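Local coordinates for protein glutamine synthetase (Helicobacter pylori, PDB 5ZLI) that belongs to the glutamine synthetase family, assembling as twelve copies of a chain that joins a beta-Grasp region to a catalytic region, at residues F29-S32 with W38-I41; R83-P88 with S94-C99; C113-A118 with A241-Q246; K208-V213 with K249-M254; F98-D103 with I117-L122. All coordinates share one frame; numbering follows the deposited sequence.

Contact 1 (F29-S32 with W38-I41); sequences FRFS and WNHI
Arg30 lies across Trp38, its diagonal neighbour on the adjacent antiparallel strand. CB starts beside the indole nitrogen, 3.4 Å from Trp38 NE1. CG is set anti to the carbonyl carbon (chi1 -65°) and packs 3.6 Å from CB of His40, the residue directly opposite. From there the chain runs extended, bringing CD over the centre of the Trp38 six-membered ring, 3.8 Å from its centroid in a CH-pi contact. NE passes the His40 CB. The guanidinium stands perpendicular to the indole and meets it with an edge, NH1 lying 3.5 Å from Trp38 CZ3; CZ is above the same ring in a cation-pi arrangement. Asp28 and Asp87 hold the far end of the arginine through salt bridges to NH2. On the face carrying Phe31 and Asn39, Asn39 CB sits over the phenyl ring towards its rim, 3.7 Å from Phe31 CZ. Backbone bonds link the hydrogen-bonded pairs Phe29-Ile41 and Phe31-Asn39, the shortest being Asn39 N to Phe31 O at 2.8 Å. Asn39 OD1 accepts from the backbone N of Met191 of a second subunit. Strands 26-32 and 38-44 thus form an antiparallel beta hairpin of the kind found in the beta-Grasp domain of glutamine synthetases.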
# COMPACT_ATOMS: atom_id res chain seq x y z
N PHE B 29 3.34 34.24 37.46
CA PHE B 29 3.06 35.67 37.31
C PHE B 29 2.65 35.91 35.88
O PHE B 29 3.44 35.67 34.97
CB PHE B 29 4.29 36.50 37.65
CG PHE B 29 4.81 36.27 39.02
CD1 PHE B 29 4.02 36.56 40.10
CD2 PHE B 29 6.08 35.81 39.23
CE1 PHE B 29 4.47 36.36 41.40
CE2 PHE B 29 6.55 35.61 40.52
CZ PHE B 29 5.74 35.88 41.62
N ARG B 30 1.44 36.42 35.68
CA ARG B 30 0.95 36.60 34.33
C ARG B 30 0.70 38.07 34.02
O ARG B 30 0.30 38.85 34.89
CB ARG B 30 -0.28 35.78 34.11
CG ARG B 30 0.07 34.34 34.18
CD ARG B 30 -0.94 33.50 33.48
NE ARG B 30 -0.59 32.11 33.67
CZ ARG B 30 -1.40 31.11 33.39
NH1 ARG B 30 -2.61 31.39 32.92
NH2 ARG B 30 -1.01 29.85 33.59
N PHE B 31 0.97 38.43 32.77
CA PHE B 31 0.94 39.82 32.34
C PHE B 31 0.64 39.85 30.85
O PHE B 31 0.91 38.89 30.14
CB PHE B 31 2.25 40.56 32.65
CG PHE B 31 3.46 40.00 31.95
CD1 PHE B 31 4.13 38.90 32.46
CD2 PHE B 31 3.94 40.58 30.78
CE1 PHE B 31 5.27 38.38 31.82
CE2 PHE B 31 5.10 40.06 30.12
CZ PHE B 31 5.76 38.97 30.64
N SER B 32 0.02 40.93 30.41
CA SER B 32 -0.48 41.05 29.05
C SER B 32 0.36 42.07 28.31
O SER B 32 0.45 43.23 28.74
CB SER B 32 -1.96 41.44 29.08
OG SER B 32 -2.64 40.70 30.08
N TRP B 38 -1.45 36.70 26.76
CA TRP B 38 -1.16 36.52 28.15
C TRP B 38 0.18 35.79 28.24
O TRP B 38 0.38 34.76 27.59
CB TRP B 38 -2.30 35.74 28.81
CG TRP B 38 -2.60 36.15 30.19
CD1 TRP B 38 -2.13 37.24 30.85
CD2 TRP B 38 -3.44 35.46 31.10
NE1 TRP B 38 -2.62 37.26 32.14
CE2 TRP B 38 -3.44 36.18 32.31
CE3 TRP B 38 -4.20 34.29 31.01
CZ2 TRP B 38 -4.16 35.79 33.41
CZ3 TRP B 38 -4.91 33.90 32.10
CH2 TRP B 38 -4.89 34.65 33.29
N ASN B 39 1.09 36.33 29.04
CA ASN B 39 2.43 35.78 29.19
C ASN B 39 2.64 35.39 30.64
O ASN B 39 1.92 35.85 31.53
CB ASN B 39 3.50 36.77 28.73
CG ASN B 39 3.42 37.08 27.26
OD1 ASN B 39 4.14 36.49 26.48
ND2 ASN B 39 2.55 38.01 26.87
N HIS B 40 3.56 34.45 30.88
CA HIS B 40 3.81 34.02 32.25
C HIS B 40 5.28 33.69 32.48
O HIS B 40 6.06 33.45 31.55
CB HIS B 40 2.94 32.81 32.65
CG HIS B 40 3.34 31.52 32.01
ND1 HIS B 40 3.56 30.37 32.73
CD2 HIS B 40 3.57 31.21 30.71
CE1 HIS B 40 3.90 29.39 31.90
NE2 HIS B 40 3.91 29.88 30.67
N ILE B 41 5.62 33.66 33.76
CA ILE B 41 6.94 33.32 34.27
C ILE B 41 6.73 32.72 35.65
O ILE B 41 6.12 33.33 36.52
CB ILE B 41 7.88 34.54 34.31
CG1 ILE B 41 9.07 34.28 35.22
CG2 ILE B 41 7.15 35.76 34.70
CD1 ILE B 41 10.07 35.41 35.25

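Contact 2 (R83-P88 with S94-C99); sequences RYFIDP and SVVVFC
Phe85 and Val96 face each other as a hydrogen-bonded antiparallel pair, each donating one backbone bond to the other and accepting one. Val96 N gives a nearly straight bond to Phe85 O (2.7 Å, 164° at the hydrogen), while Phe85 N returns one of 3.1 Å to Val96 O, lying in the plane of that carbonyl. Further along, Ser94 O accepts from Asp87 N at 2.7 Å. Between these, Ile86 and Val95 form a non-hydrogen-bonded pair, in which Ile86 CA approaches Ser94 O to 3.3 Å in a CA-H...O contact. Val95 turns its own backbone polar atoms the other way, to Phe26 and Asp28 of strand 26-32. The two segments are the arms of a beta hairpin, strands 84-87 and 94-103, and the second arm also runs parallel to strand 26-32 within the mixed sheet of the beta-Grasp domain. Apolar packing follows the same register: with chi1 at 61°, the Phe85 ring stands beside Val96 and receives its CB over one face, 3.5 Å from Phe85 CE1. Asp87 CB touches the Val96 CG2 branch, at 3.8 Å. The carboxylate of Asp87 has its own partners: OD2 meets the hydroxyl of Tyr250 at a closeness that is doubtful, and OD1 accepts a weak bond from Phe89 N. Ser94 OG bonds to Ser90 OG and Asp92 O in the connecting turn. At the far end Arg83 O lies in the plane of the Phe98 ring at its edge, 3.7 Å from CE2, and this carbonyl accepts from Lys247 NZ.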
# COMPACT_ATOMS: atom_id res chain seq x y z
N ARG B 83 -7.71 38.64 42.49
CA ARG B 83 -8.24 37.67 41.53
C ARG B 83 -7.21 36.61 41.15
O ARG B 83 -7.33 35.98 40.09
CB ARG B 83 -8.78 38.38 40.28
CG ARG B 83 -10.01 39.20 40.62
CD ARG B 83 -10.56 39.91 39.41
NE ARG B 83 -9.62 40.92 38.97
CZ ARG B 83 -9.44 42.09 39.56
NH1 ARG B 83 -10.14 42.41 40.66
NH2 ARG B 83 -8.56 42.93 39.07
N TYR B 84 -6.21 36.38 42.00
CA TYR B 84 -5.33 35.25 41.78
C TYR B 84 -6.13 33.96 41.89
O TYR B 84 -7.30 33.94 42.30
CB TYR B 84 -4.13 35.28 42.75
CG TYR B 84 -4.42 35.38 44.23
CD1 TYR B 84 -4.88 34.30 44.95
CD2 TYR B 84 -4.15 36.56 44.92
CE1 TYR B 84 -5.12 34.37 46.30
CE2 TYR B 84 -4.40 36.65 46.30
CZ TYR B 84 -4.88 35.55 46.98
OH TYR B 84 -5.12 35.58 48.33
N PHE B 85 -5.55 32.87 41.41
CA PHE B 85 -6.28 31.62 41.42
C PHE B 85 -5.32 30.48 41.23
O PHE B 85 -4.29 30.63 40.58
CB PHE B 85 -7.34 31.62 40.33
CG PHE B 85 -6.78 31.76 38.96
CD1 PHE B 85 -6.35 33.00 38.48
CD2 PHE B 85 -6.73 30.66 38.11
CE1 PHE B 85 -5.84 33.14 37.17
CE2 PHE B 85 -6.25 30.79 36.81
CZ PHE B 85 -5.79 32.03 36.34
N ILE B 86 -5.68 29.32 41.78
CA ILE B 86 -4.90 28.12 41.50
C ILE B 86 -5.19 27.63 40.09
O ILE B 86 -6.35 27.37 39.74
CB ILE B 86 -5.20 27.03 42.54
CG1 ILE B 86 -4.62 27.44 43.90
CG2 ILE B 86 -4.71 25.71 42.05
CD1 ILE B 86 -4.82 26.40 45.02
N ASP B 87 -4.15 27.45 39.30
CA ASP B 87 -4.31 26.93 37.95
C ASP B 87 -4.70 25.46 37.99
O ASP B 87 -3.90 24.63 38.48
CB ASP B 87 -3.02 27.17 37.17
CG ASP B 87 -3.18 26.98 35.68
OD1 ASP B 87 -4.27 26.58 35.26
OD2 ASP B 87 -2.24 27.33 34.93
N PRO B 88 -5.88 25.07 37.48
CA PRO B 88 -6.28 23.66 37.57
C PRO B 88 -5.50 22.76 36.64
O PRO B 88 -5.33 21.57 36.95
CB PRO B 88 -7.76 23.68 37.17
CG PRO B 88 -7.87 24.85 36.28
CD PRO B 88 -6.90 25.89 36.81
N SER B 94 0.01 25.30 41.04
CA SER B 94 0.49 26.62 40.68
C SER B 94 -0.62 27.62 40.95
O SER B 94 -1.78 27.34 40.67
CB SER B 94 0.86 26.72 39.19
OG SER B 94 1.62 25.61 38.74
N VAL B 95 -0.26 28.78 41.46
CA VAL B 95 -1.23 29.85 41.61
C VAL B 95 -0.87 30.95 40.63
O VAL B 95 0.28 31.39 40.57
CB VAL B 95 -1.33 30.37 43.06
CG1 VAL B 95 0.02 30.80 43.59
CG2 VAL B 95 -2.35 31.50 43.12
N VAL B 96 -1.82 31.39 39.91
CA VAL B 96 -1.59 32.44 38.94
C VAL B 96 -1.89 33.76 39.61
O VAL B 96 -2.83 33.88 40.41
CB VAL B 96 -2.45 32.23 37.68
CG1 VAL B 96 -2.23 33.35 36.69
CG2 VAL B 96 -2.12 30.89 37.03
N VAL B 97 -1.04 34.75 39.35
CA VAL B 97 -1.20 36.07 39.93
C VAL B 97 -0.93 37.09 38.83
O VAL B 97 -0.03 36.90 38.01
CB VAL B 97 -0.28 36.28 41.14
CG1 VAL B 97 1.06 35.72 40.83
CG2 VAL B 97 -0.22 37.78 41.53
N PHE B 98 -1.80 38.11 38.76
CA PHE B 98 -1.68 39.16 37.76
C PHE B 98 -0.51 40.10 38.07
O PHE B 98 -0.02 40.17 39.19
CB PHE B 98 -2.98 39.96 37.66
CG PHE B 98 -4.11 39.22 37.00
CD1 PHE B 98 -4.28 39.28 35.61
CD2 PHE B 98 -5.04 38.50 37.76
CE1 PHE B 98 -5.34 38.63 34.99
CE2 PHE B 98 -6.11 37.83 37.14
CZ PHE B 98 -6.25 37.90 35.76
N CYS B 99 -0.06 40.79 37.02
CA CYS B 99 1.04 41.75 37.14
C CYS B 99 0.86 42.90 36.16
O CYS B 99 0.20 42.77 35.12
CB CYS B 99 2.39 41.06 36.93
SG CYS B 99 2.71 39.75 38.15

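Contact 3 (C113-A118 with A241-Q246); sequences CPRSIA and AADNVQ
Arg115 and Asp243 make the whole direct contact between segments 113-118 and 241-246, a buried salt bridge in which Arg115 NH1 lies 2.5 Å from Asp243 OD2. The carboxylate stands at the edge of the guanidinium, and the two flat groups are nearly coplanar, 21° apart. A second, weak bond from NH1 to Asp243 OD1 is doubtful because the position of that oxygen is less certain. The backbones stay well apart: the nearest CA atoms, those of Arg115 and Ala242, lie 8.5 Å from each other. Arg115 covers this distance with CG trans to its backbone nitrogen (chi1 -164°), then bends at chi3 to turn NH1 on to the acid. Helices 114-128 and 238-258, both in the catalytic region of glutamine synthetase, are joined at this point by the ion pair, alongside apolar packing of Ala118 on Leu238 and Val239, with Tyr378 of helix 377-393 touching both Arg115 and Ala242. Beyond the first shell both groups have further charged partners. Arg115 NH2 forms a salt bridge with Asp80, and Asp243 OD2 is also bound by Arg83. With two guanidinium groups at OD2, the buried carboxylate of Asp243 is probably stabilised as an anion. Farther out, the start of the arginine's helix is capped by Cys113 at the N-cap position, whose SG accepts a weak bond from Ser116 N at 3.4 Å. The first helical turn closes with Ile117 N bonded to Cys113 O at 2.8 Å, and Ala118 N to Pro114 O follows at 2.9 Å.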
# COMPACT_ATOMS: atom_id res chain seq x y z
N CYS B 113 1.99 49.64 29.29
CA CYS B 113 1.46 48.41 29.85
C CYS B 113 -0.06 48.48 29.75
O CYS B 113 -0.67 49.31 30.43
CB CYS B 113 1.91 48.23 31.30
SG CYS B 113 1.02 46.90 32.16
N PRO B 114 -0.70 47.65 28.94
CA PRO B 114 -2.15 47.77 28.75
C PRO B 114 -2.94 47.68 30.03
O PRO B 114 -3.93 48.41 30.21
CB PRO B 114 -2.47 46.61 27.81
CG PRO B 114 -1.21 46.28 27.15
CD PRO B 114 -0.15 46.52 28.17
N ARG B 115 -2.61 46.73 30.90
CA ARG B 115 -3.31 46.66 32.17
C ARG B 115 -3.06 47.91 33.03
O ARG B 115 -3.94 48.32 33.81
CB ARG B 115 -2.91 45.36 32.87
CG ARG B 115 -3.82 45.02 33.97
CD ARG B 115 -3.54 43.67 34.58
NE ARG B 115 -3.32 43.92 36.00
CZ ARG B 115 -4.22 43.76 36.96
NH1 ARG B 115 -5.43 43.30 36.67
NH2 ARG B 115 -3.91 44.06 38.21
N SER B 116 -1.89 48.56 32.88
CA SER B 116 -1.64 49.85 33.54
C SER B 116 -2.52 50.95 32.94
O SER B 116 -3.00 51.84 33.65
CB SER B 116 -0.17 50.24 33.43
OG SER B 116 0.66 49.47 34.27
N ILE B 117 -2.68 50.93 31.62
CA ILE B 117 -3.63 51.84 30.98
C ILE B 117 -5.03 51.64 31.56
O ILE B 117 -5.71 52.62 31.88
CB ILE B 117 -3.61 51.65 29.45
CG1 ILE B 117 -2.24 52.07 28.88
CG2 ILE B 117 -4.79 52.38 28.75
CD1 ILE B 117 -2.06 51.85 27.37
N ALA B 118 -5.44 50.39 31.77
CA ALA B 118 -6.82 50.13 32.19
C ALA B 118 -7.11 50.64 33.58
O ALA B 118 -8.27 50.89 33.90
CB ALA B 118 -7.14 48.63 32.14
N ALA B 241 -13.09 43.26 34.57
CA ALA B 241 -13.72 42.60 33.43
C ALA B 241 -12.67 42.13 32.44
O ALA B 241 -12.65 40.97 32.02
CB ALA B 241 -14.72 43.53 32.78
N ALA B 242 -11.74 43.01 32.09
CA ALA B 242 -10.69 42.64 31.16
C ALA B 242 -9.85 41.53 31.72
O ALA B 242 -9.31 40.71 30.96
CB ALA B 242 -9.80 43.85 30.86
N ASP B 243 -9.69 41.51 33.05
CA ASP B 243 -8.98 40.40 33.68
C ASP B 243 -9.70 39.08 33.48
O ASP B 243 -9.09 38.08 33.10
CB ASP B 243 -8.80 40.67 35.16
CG ASP B 243 -7.59 41.48 35.45
OD1 ASP B 243 -6.97 42.01 34.51
OD2 ASP B 243 -7.24 41.54 36.62
N ASN B 244 -11.02 39.07 33.69
CA ASN B 244 -11.72 37.80 33.59
C ASN B 244 -11.74 37.32 32.16
O ASN B 244 -11.77 36.12 31.91
CB ASN B 244 -13.16 37.93 34.09
CG ASN B 244 -13.24 38.12 35.57
OD1 ASN B 244 -12.37 37.68 36.32
ND2 ASN B 244 -14.30 38.77 36.01
N VAL B 245 -11.65 38.25 31.21
CA VAL B 245 -11.55 37.87 29.81
C VAL B 245 -10.26 37.09 29.58
O VAL B 245 -10.28 36.02 28.96
CB VAL B 245 -11.66 39.11 28.92
CG1 VAL B 245 -11.21 38.81 27.48
CG2 VAL B 245 -13.11 39.66 28.98
N GLN B 246 -9.12 37.58 30.10
CA GLN B 246 -7.88 36.81 29.99
C GLN B 246 -8.02 35.40 30.57
O GLN B 246 -7.61 34.42 29.95
CB GLN B 246 -6.69 37.53 30.66
CG GLN B 246 -6.21 38.82 30.01
CD GLN B 246 -5.89 38.71 28.51
OE1 GLN B 246 -6.80 38.68 27.68
NE2 GLN B 246 -4.60 38.59 28.17

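Contact 4 (K208-V213 with K249-M254); sequences KVLNQV and KYVVKM
Val251 packs against Val209, Leu210 and Val213 in a purely apolar helix-to-helix contact, in which helix 238-258 meets the C-terminal end of helix 200-212 in the catalytic region. The closer part lies around the CG1 side of Val251. There Val209 CG1 comes to 3.5 Å from Val251 CG1, the two valines crossing at a slant. Leu210 brings up one branch of its fork, CD2, which sits 3.6 Å from Val251 CB and touches CG1 as well. The first torsion of Val251 sets its two branches: with chi1 at 172°, CG1 is directed at Val209 and Leu210, and CG2 reaches both Leu210 CD2 and Val213. All four residues are buried, and the CA atoms of Leu210 and Val251 approach to 6.5 Å.

The looser part is at the helix end. Val213 is the first residue past the helical conformation, although its N still bonds to Leu210 O at 3.0 Å; its carbonyl is taken by Lys247 NZ. The apolar patch continues past the two helices, since Val209 rests on Pro88 and Val213 on Phe85 of the beta-Grasp region. The outer side of helix 200-212 differs in character: Gln212 is exposed, Asn211 is partly so and bonds through ND2 to Leu215 O, and Lys208 NZ makes a salt bridge with Glu25 of a third subunit. Where the contact thins out, Val213 and Val251 meet tip to tip, methyl to methyl, with CG2 of Val213 4.1 Å from CG2 of Val251.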
# COMPACT_ATOMS: atom_id res chain seq x y z
N LYS B 208 -17.48 24.89 34.39
CA LYS B 208 -17.01 24.35 35.66
C LYS B 208 -15.65 24.94 36.01
O LYS B 208 -15.41 25.33 37.15
CB LYS B 208 -16.96 22.83 35.63
CG LYS B 208 -18.27 22.20 36.02
CD LYS B 208 -18.67 22.70 37.40
CE LYS B 208 -20.16 22.94 37.49
NZ LYS B 208 -20.89 21.65 37.56
N VAL B 209 -14.78 25.07 35.02
CA VAL B 209 -13.44 25.55 35.30
C VAL B 209 -13.42 27.06 35.40
O VAL B 209 -12.61 27.62 36.14
CB VAL B 209 -12.44 25.02 34.27
CG1 VAL B 209 -11.05 25.59 34.56
CG2 VAL B 209 -12.39 23.52 34.33
N LEU B 210 -14.30 27.75 34.68
CA LEU B 210 -14.37 29.19 34.86
C LEU B 210 -14.65 29.53 36.31
O LEU B 210 -13.97 30.37 36.91
CB LEU B 210 -15.47 29.78 33.98
CG LEU B 210 -15.23 29.68 32.49
CD1 LEU B 210 -16.37 30.29 31.71
CD2 LEU B 210 -13.94 30.36 32.16
N ASN B 211 -15.61 28.85 36.91
CA ASN B 211 -15.85 29.14 38.31
C ASN B 211 -14.64 28.77 39.14
O ASN B 211 -14.36 29.44 40.14
CB ASN B 211 -17.09 28.43 38.84
CG ASN B 211 -18.28 28.54 37.94
OD1 ASN B 211 -18.90 27.55 37.63
ND2 ASN B 211 -18.63 29.75 37.54
N GLN B 212 -13.90 27.73 38.74
CA GLN B 212 -12.74 27.35 39.55
C GLN B 212 -11.75 28.49 39.69
O GLN B 212 -10.99 28.55 40.66
CB GLN B 212 -12.05 26.13 38.95
CG GLN B 212 -12.79 24.85 39.19
CD GLN B 212 -12.03 23.66 38.66
OE1 GLN B 212 -10.85 23.47 38.96
NE2 GLN B 212 -12.71 22.86 37.83
N VAL B 213 -11.76 29.41 38.74
CA VAL B 213 -10.74 30.43 38.66
C VAL B 213 -11.29 31.78 39.11
O VAL B 213 -10.73 32.83 38.78
CB VAL B 213 -10.13 30.47 37.26
CG1 VAL B 213 -9.63 29.12 36.92
CG2 VAL B 213 -11.14 30.90 36.24
N LYS B 249 -10.43 33.24 28.26
CA LYS B 249 -9.75 32.78 27.04
C LYS B 249 -8.82 31.61 27.32
O LYS B 249 -8.87 30.57 26.65
CB LYS B 249 -8.99 33.95 26.38
CG LYS B 249 -9.86 34.97 25.59
CD LYS B 249 -8.99 36.11 25.03
CE LYS B 249 -9.83 37.26 24.42
NZ LYS B 249 -9.04 38.50 24.00
N TYR B 250 -8.01 31.72 28.36
CA TYR B 250 -7.14 30.64 28.79
C TYR B 250 -7.92 29.38 29.14
O TYR B 250 -7.49 28.27 28.82
CB TYR B 250 -6.35 31.14 30.00
CG TYR B 250 -5.49 30.15 30.71
CD1 TYR B 250 -4.46 29.49 30.07
CD2 TYR B 250 -5.69 29.89 32.08
CE1 TYR B 250 -3.64 28.57 30.75
CE2 TYR B 250 -4.87 28.97 32.77
CZ TYR B 250 -3.86 28.32 32.09
OH TYR B 250 -3.06 27.43 32.75
N VAL B 251 -9.08 29.52 29.78
CA VAL B 251 -9.78 28.36 30.31
C VAL B 251 -10.39 27.54 29.20
O VAL B 251 -10.44 26.31 29.27
CB VAL B 251 -10.82 28.76 31.37
CG1 VAL B 251 -11.66 27.58 31.76
CG2 VAL B 251 -10.13 29.30 32.60
N VAL B 252 -11.01 28.19 28.24
CA VAL B 252 -11.56 27.43 27.14
C VAL B 252 -10.44 26.87 26.26
O VAL B 252 -10.49 25.71 25.86
CB VAL B 252 -12.60 28.26 26.37
CG1 VAL B 252 -13.34 29.19 27.32
CG2 VAL B 252 -11.97 29.03 25.33
N LYS B 253 -9.38 27.65 26.02
CA LYS B 253 -8.30 27.15 25.15
C LYS B 253 -7.69 25.88 25.72
O LYS B 253 -7.39 24.92 24.99
CB LYS B 253 -7.20 28.20 24.97
CG LYS B 253 -7.28 28.94 23.61
CD LYS B 253 -6.29 30.10 23.55
CE LYS B 253 -6.68 31.23 24.44
NZ LYS B 253 -5.93 32.44 24.05
N MET B 254 -7.55 25.85 27.03
CA MET B 254 -6.90 24.76 27.70
C MET B 254 -7.83 23.59 27.90
O MET B 254 -7.35 22.47 28.14
CB MET B 254 -6.35 25.28 28.99
CG MET B 254 -5.08 26.03 28.81
SD MET B 254 -3.82 24.88 28.33
CE MET B 254 -3.44 24.21 29.95

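Contact 5 (F98-D103 with I117-L122); sequences FCDVYD and IAKKAL
Asp100 and Lys119 reach for each other from opposite directions and meet in a salt bridge that is also a hydrogen bond. Lys119 NZ lies 3.1 Å from Asp100 OD2, met nearly in line with the CG-OD2 bond. The pair is the sole direct touch between strand segment 98-103 and helix segment 117-122, whose nearest CA atoms, in Asp100 and Ile117, are 9.7 Å apart. An almost fully extended lysine bridges this distance: the torsions beyond CG all stay near 180°, carrying the ammonium out to the strand.

Among the other ionic interactions, Lys119 NZ is bound by Asp80 OD2 as well, giving it two carboxylate partners. Asp100 uses its other oxygen, OD1, for a long and weak ion pair with Arg115 NE. Two acids and two bases are thereby collected in one cluster; the two basic groups lie close to one another, offset by the acids they share, and probably help keep both aspartates charged.

Van der Waals contact is slight. Lys119 CE comes to 3.6 Å from Asp100 OD2, and the two segments bury 63 Å² in all.

Both elements have their own backbone hydrogen bonds. On the strand, Asp100 is bonded to Thr78 and Phe98 to Asp80; on the helix, Ala121 N bonds to Ile117 O at 2.7 Å. Strand 94-103, paired here with strand 74-81 of the beta-Grasp sheet, thus faces helix 114-128 of the catalytic region, which packs through Ile117 and Ala121 on helix 377-393 and through Ala118 on helix 238-258.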
# COMPACT_ATOMS: atom_id res chain seq x y z
N PHE B 98 -1.80 38.11 38.76
CA PHE B 98 -1.68 39.16 37.76
C PHE B 98 -0.51 40.10 38.07
O PHE B 98 -0.02 40.17 39.19
CB PHE B 98 -2.98 39.96 37.66
CG PHE B 98 -4.11 39.22 37.00
CD1 PHE B 98 -4.28 39.28 35.61
CD2 PHE B 98 -5.04 38.50 37.76
CE1 PHE B 98 -5.34 38.63 34.99
CE2 PHE B 98 -6.11 37.83 37.14
CZ PHE B 98 -6.25 37.90 35.76
N CYS B 99 -0.06 40.79 37.02
CA CYS B 99 1.04 41.75 37.14
C CYS B 99 0.86 42.90 36.16
O CYS B 99 0.20 42.77 35.12
CB CYS B 99 2.39 41.06 36.93
SG CYS B 99 2.71 39.75 38.15
N ASP B 100 1.43 44.04 36.52
CA ASP B 100 1.68 45.15 35.61
C ASP B 100 3.18 45.35 35.45
O ASP B 100 3.97 44.90 36.28
CB ASP B 100 1.03 46.45 36.07
CG ASP B 100 -0.49 46.35 36.09
OD1 ASP B 100 -1.07 46.17 35.00
OD2 ASP B 100 -1.10 46.45 37.20
N VAL B 101 3.55 46.00 34.37
CA VAL B 101 4.93 46.42 34.13
C VAL B 101 5.19 47.76 34.83
O VAL B 101 4.42 48.71 34.68
CB VAL B 101 5.18 46.54 32.62
CG1 VAL B 101 6.62 46.20 32.27
CG2 VAL B 101 4.25 45.60 31.90
N TYR B 102 6.27 47.83 35.59
CA TYR B 102 6.71 49.10 36.15
C TYR B 102 7.89 49.61 35.34
O TYR B 102 8.88 48.89 35.16
CB TYR B 102 7.11 48.99 37.61
CG TYR B 102 7.53 50.32 38.24
CD1 TYR B 102 6.59 51.14 38.87
CD2 TYR B 102 8.86 50.74 38.25
CE1 TYR B 102 6.97 52.36 39.47
CE2 TYR B 102 9.25 51.95 38.85
CZ TYR B 102 8.30 52.75 39.46
OH TYR B 102 8.68 53.94 40.06
N ASP B 103 7.76 50.84 34.86
CA ASP B 103 8.81 51.49 34.08
C ASP B 103 9.85 51.97 35.07
O ASP B 103 9.56 52.82 35.93
CB ASP B 103 8.19 52.64 33.27
CG ASP B 103 9.17 53.33 32.32
OD1 ASP B 103 8.71 53.88 31.28
OD2 ASP B 103 10.39 53.35 32.60
N ILE B 117 -2.68 50.93 31.62
CA ILE B 117 -3.63 51.84 30.98
C ILE B 117 -5.03 51.64 31.56
O ILE B 117 -5.71 52.62 31.88
CB ILE B 117 -3.61 51.65 29.45
CG1 ILE B 117 -2.24 52.07 28.88
CG2 ILE B 117 -4.79 52.38 28.75
CD1 ILE B 117 -2.06 51.85 27.37
N ALA B 118 -5.44 50.39 31.77
CA ALA B 118 -6.82 50.13 32.19
C ALA B 118 -7.11 50.64 33.58
O ALA B 118 -8.27 50.89 33.90
CB ALA B 118 -7.14 48.63 32.14
N LYS B 119 -6.09 50.76 34.43
CA LYS B 119 -6.31 51.42 35.71
C LYS B 119 -6.32 52.93 35.51
O LYS B 119 -7.26 53.61 35.93
CB LYS B 119 -5.21 51.01 36.66
CG LYS B 119 -5.25 49.56 36.95
CD LYS B 119 -4.23 49.20 37.99
CE LYS B 119 -4.27 47.71 38.22
NZ LYS B 119 -3.29 47.20 39.20
N LYS B 120 -5.39 53.45 34.72
CA LYS B 120 -5.36 54.88 34.49
C LYS B 120 -6.64 55.36 33.81
O LYS B 120 -7.08 56.50 34.04
CB LYS B 120 -4.10 55.21 33.69
CG LYS B 120 -2.82 55.03 34.53
CD LYS B 120 -1.52 55.30 33.79
CE LYS B 120 -1.59 56.53 32.91
NZ LYS B 120 -2.06 57.74 33.62
N ALA B 121 -7.30 54.48 33.05
CA ALA B 121 -8.55 54.85 32.39
C ALA B 121 -9.73 54.83 33.34
O ALA B 121 -10.67 55.61 33.17
CB ALA B 121 -8.83 53.93 31.21
N LEU B 122 -9.76 53.85 34.25
CA LEU B 122 -10.79 53.81 35.26
C LEU B 122 -10.53 54.81 36.38
O LEU B 122 -11.47 55.23 37.05
CB LEU B 122 -10.93 52.40 35.83
CG LEU B 122 -11.87 52.20 37.02
CD1 LEU B 122 -13.32 52.52 36.69
CD2 LEU B 122 -11.74 50.76 37.53

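Contacts 1 and 2 belong to one beta-Grasp sheet, their centres 10 Å apart, and are tied through the backbone where Arg30 N lies 2.8 Å from Val97 O. Contact 5 continues along strand 94-103 from contact 2 and shares helix 114-128 with contact 3, whose centre is 8 Å away. Helix 238-258 carries contacts 3 and 4 along its length, centres 17 Å apart, and faces the sheet: Trp38 CZ3 is 3.7 Å from Tyr250 CB, linking contacts 1 and 4, and Phe85 CD2 is 3.5 Å from Val213 CG1, linking contacts 2 and 4. Contacts 4 and 5 do not touch, their centres 23 Å apart. The five lie close to where the beta-Grasp and catalytic regions meet.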